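Local coordinates for alginate lyase, family PL7 (Zobellia galactanivorans, PDB 3ZPY), which is the catalytic domain of a marine bacterial alginate lyase, which probably cleaves the polyuronate chains of alginate by elimination, at residues A[78-81]-A[87-90]. Sequence-based numbering, arbitrary orientation.
Sequences ELRE and LASW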
ATOM      1  N   GLU A  78      -3.283  -1.691  -5.732  1.00  5.07           N
ATOM      2  CA  GLU A  78      -2.161  -0.836  -5.286  1.00  6.23           C
ATOM      3  C   GLU A  78      -1.281  -0.442  -6.491  1.00  5.38           C
ATOM      4  O   GLU A  78      -1.358  -1.051  -7.492  1.00  6.95           O
ATOM      5  CB  GLU A  78      -1.411  -1.643  -4.181  1.00 11.81           C
ATOM      6  CG  GLU A  78      -0.360  -1.065  -3.406  1.00 12.95           C
ATOM      7  CD  GLU A  78       0.242  -2.036  -2.453  1.00  9.82           C
ATOM      8  OE1 GLU A  78       0.716  -3.093  -2.794  1.00 16.32           O
ATOM      9  OE2 GLU A  78       0.511  -1.521  -1.421  1.00 11.39           O
ATOM     10  N   LEU A  79      -0.459   0.584  -6.297  1.00  3.99           N
ATOM     11  CA  LEU A  79       0.538   0.966  -7.292  1.00  4.58           C
ATOM     12  C   LEU A  79       1.915   0.518  -6.871  1.00  4.90           C
ATOM     13  O   LEU A  79       2.252   0.566  -5.648  1.00  6.00           O
ATOM     14  CB  LEU A  79       0.528   2.506  -7.413  1.00  4.77           C
ATOM     15  CG  LEU A  79      -0.845   3.151  -7.613  1.00  4.48           C
ATOM     16  CD1 LEU A  79      -0.647   4.660  -7.747  1.00  5.47           C
ATOM     17  CD2 LEU A  79      -1.493   2.593  -8.852  1.00  5.62           C
ATOM     18  N   ARG A  80       2.705   0.144  -7.894  1.00  5.84           N
ATOM     19  CA  ARG A  80       4.083  -0.258  -7.728  1.00  5.73           C
ATOM     20  C   ARG A  80       4.996   0.729  -8.434  1.00  5.00           C
ATOM     21  O   ARG A  80       4.862   0.893  -9.628  1.00  5.23           O
ATOM     22  CB  ARG A  80       4.217  -1.710  -8.251  1.00  7.06           C
ATOM     23  CG  ARG A  80       5.587  -2.381  -7.958  1.00  7.27           C
ATOM     24  CD  ARG A  80       6.629  -2.120  -9.023  1.00  8.03           C
ATOM     25  NE  ARG A  80       7.698  -3.121  -8.850  1.00  9.27           N
ATOM     26  CZ  ARG A  80       9.003  -2.865  -8.656  1.00  8.27           C
ATOM     27  NH1 ARG A  80       9.496  -1.630  -8.590  1.00  6.96           N
ATOM     28  NH2 ARG A  80       9.845  -3.859  -8.506  1.00  8.64           N
ATOM     29  N   GLU A  81       5.910   1.357  -7.707  1.00  4.87           N
ATOM     30  CA  GLU A  81       6.796   2.378  -8.295  1.00  4.66           C
ATOM     31  C   GLU A  81       7.580   1.853  -9.462  1.00  5.13           C
ATOM     32  O   GLU A  81       8.229   0.757  -9.359  1.00  6.05           O
ATOM     33  CB  GLU A  81       7.757   2.877  -7.232  1.00  4.27           C
ATOM     34  CG  GLU A  81       8.527   4.126  -7.673  1.00  5.59           C
ATOM     35  CD  GLU A  81       9.732   4.413  -6.819  1.00  6.31           C
ATOM     36  OE1 GLU A  81       9.956   3.666  -5.804  1.00  5.25           O
ATOM     37  OE2 GLU A  81      10.535   5.316  -7.202  1.00  7.91           O
ATOM     38  N   LEU A  87      11.632  -1.400 -13.645  1.00 10.24           N
ATOM     39  CA  LEU A  87      11.187  -1.507 -12.256  1.00  9.21           C
ATOM     40  C   LEU A  87      12.020  -0.513 -11.434  1.00  8.35           C
ATOM     41  O   LEU A  87      13.252  -0.478 -11.572  1.00 10.31           O
ATOM     42  CB  LEU A  87      11.461  -2.948 -11.747  1.00 10.15           C
ATOM     43  CG  LEU A  87      10.659  -4.084 -12.391  1.00 11.17           C
ATOM     44  CD1 LEU A  87      11.209  -5.475 -11.984  1.00 13.33           C
ATOM     45  CD2 LEU A  87       9.152  -3.949 -12.123  1.00 11.40           C
ATOM     46  N   ALA A  88      11.375   0.198 -10.515  1.00  7.48           N
ATOM     47  CA  ALA A  88      12.161   1.013  -9.544  1.00  6.44           C
ATOM     48  C   ALA A  88      12.981   0.113  -8.631  1.00  6.96           C
ATOM     49  O   ALA A  88      12.451  -0.890  -8.170  1.00  6.70           O
ATOM     50  CB  ALA A  88      11.271   1.871  -8.722  1.00  5.59           C
ATOM     51  N   SER A  89      14.206   0.527  -8.345  1.00  6.66           N
ATOM     52  CA  SER A  89      15.076  -0.200  -7.480  1.00  7.07           C
ATOM     53  C   SER A  89      16.156   0.758  -7.006  1.00  7.43           C
ATOM     54  O   SER A  89      16.987   1.217  -7.785  1.00  7.35           O
ATOM     55  CB  SER A  89      15.722  -1.351  -8.278  1.00  8.65           C
ATOM     56  OG  SER A  89      16.670  -2.099  -7.497  1.00  9.85           O
ATOM     57  N   TRP A  90      16.098   1.126  -5.738  1.00  6.12           N
ATOM     58  CA  TRP A  90      17.006   2.147  -5.216  1.00  6.37           C
ATOM     59  C   TRP A  90      17.427   1.845  -3.815  1.00  7.13           C
ATOM     60  O   TRP A  90      16.908   0.903  -3.165  1.00  7.27           O
ATOM     61  CB  TRP A  90      16.331   3.544  -5.304  1.00  7.41           C
ATOM     62  CG  TRP A  90      14.889   3.579  -4.812  1.00  5.32           C
ATOM     63  CD1 TRP A  90      13.735   3.604  -5.592  1.00  5.33           C
ATOM     64  CD2 TRP A  90      14.448   3.615  -3.429  1.00  4.75           C
ATOM     65  NE1 TRP A  90      12.620   3.646  -4.791  1.00  5.50           N
ATOM     66  CE2 TRP A  90      13.000   3.638  -3.456  1.00  5.51           C
ATOM     67  CE3 TRP A  90      15.099   3.667  -2.220  1.00  5.73           C
ATOM     68  CZ2 TRP A  90      12.228   3.643  -2.278  1.00  4.84           C
ATOM     69  CZ3 TRP A  90      14.356   3.675  -1.035  1.00  5.58           C
ATOM     70  CH2 TRP A  90      12.932   3.664  -1.046  1.00  5.97           C
TER
HETATM   71  O   HOH W   1      12.693  -3.672  -7.899  1.00  7.94           O
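Glu81 reaches across to Ala88 and Trp90 with a chain that stays extended beyond CG. Its CB and CG run past the methyl of Ala88, a residue small enough to let the acid by, and Glu81 CD passes 3.5 Å from Ala88 CB. At the tip, Glu81 OE1 offers its syn lone pair to the indole N-H, a donor suited to a buried acid, lying in the ring plane 2.9 Å from Trp90 NE1 in an almost straight bond (177°). OE1 also accepts from Phe217 N and OE2 meets His247 NE2, so both oxygens are satisfied. In this beta-sandwich (jelly-roll) fold of PL7 lyases, the chain leaves strand 76-83, turns, pairs antiparallel as 86-87 and enters a loop. Long, multi-donor Arg80, bent at chi2 (-88°), hydrogen-bonds through NH1 to Glu81 O (2.8 Å), nearly in line with its C=O, and to a lone pair of Ala88 O (3.1 Å). A water bridges Arg80 NH2 and Ala88 O, while Leu87 CD2 covers one flat guanidinium face off-centre, 3.6 Å from Arg80 CZ. A leucine in place of Arg80 would probably leave both carbonyls and the water without this donor. Ala88 N adds a weak hydrogen bond to Glu81 O, which Arg80 already holds.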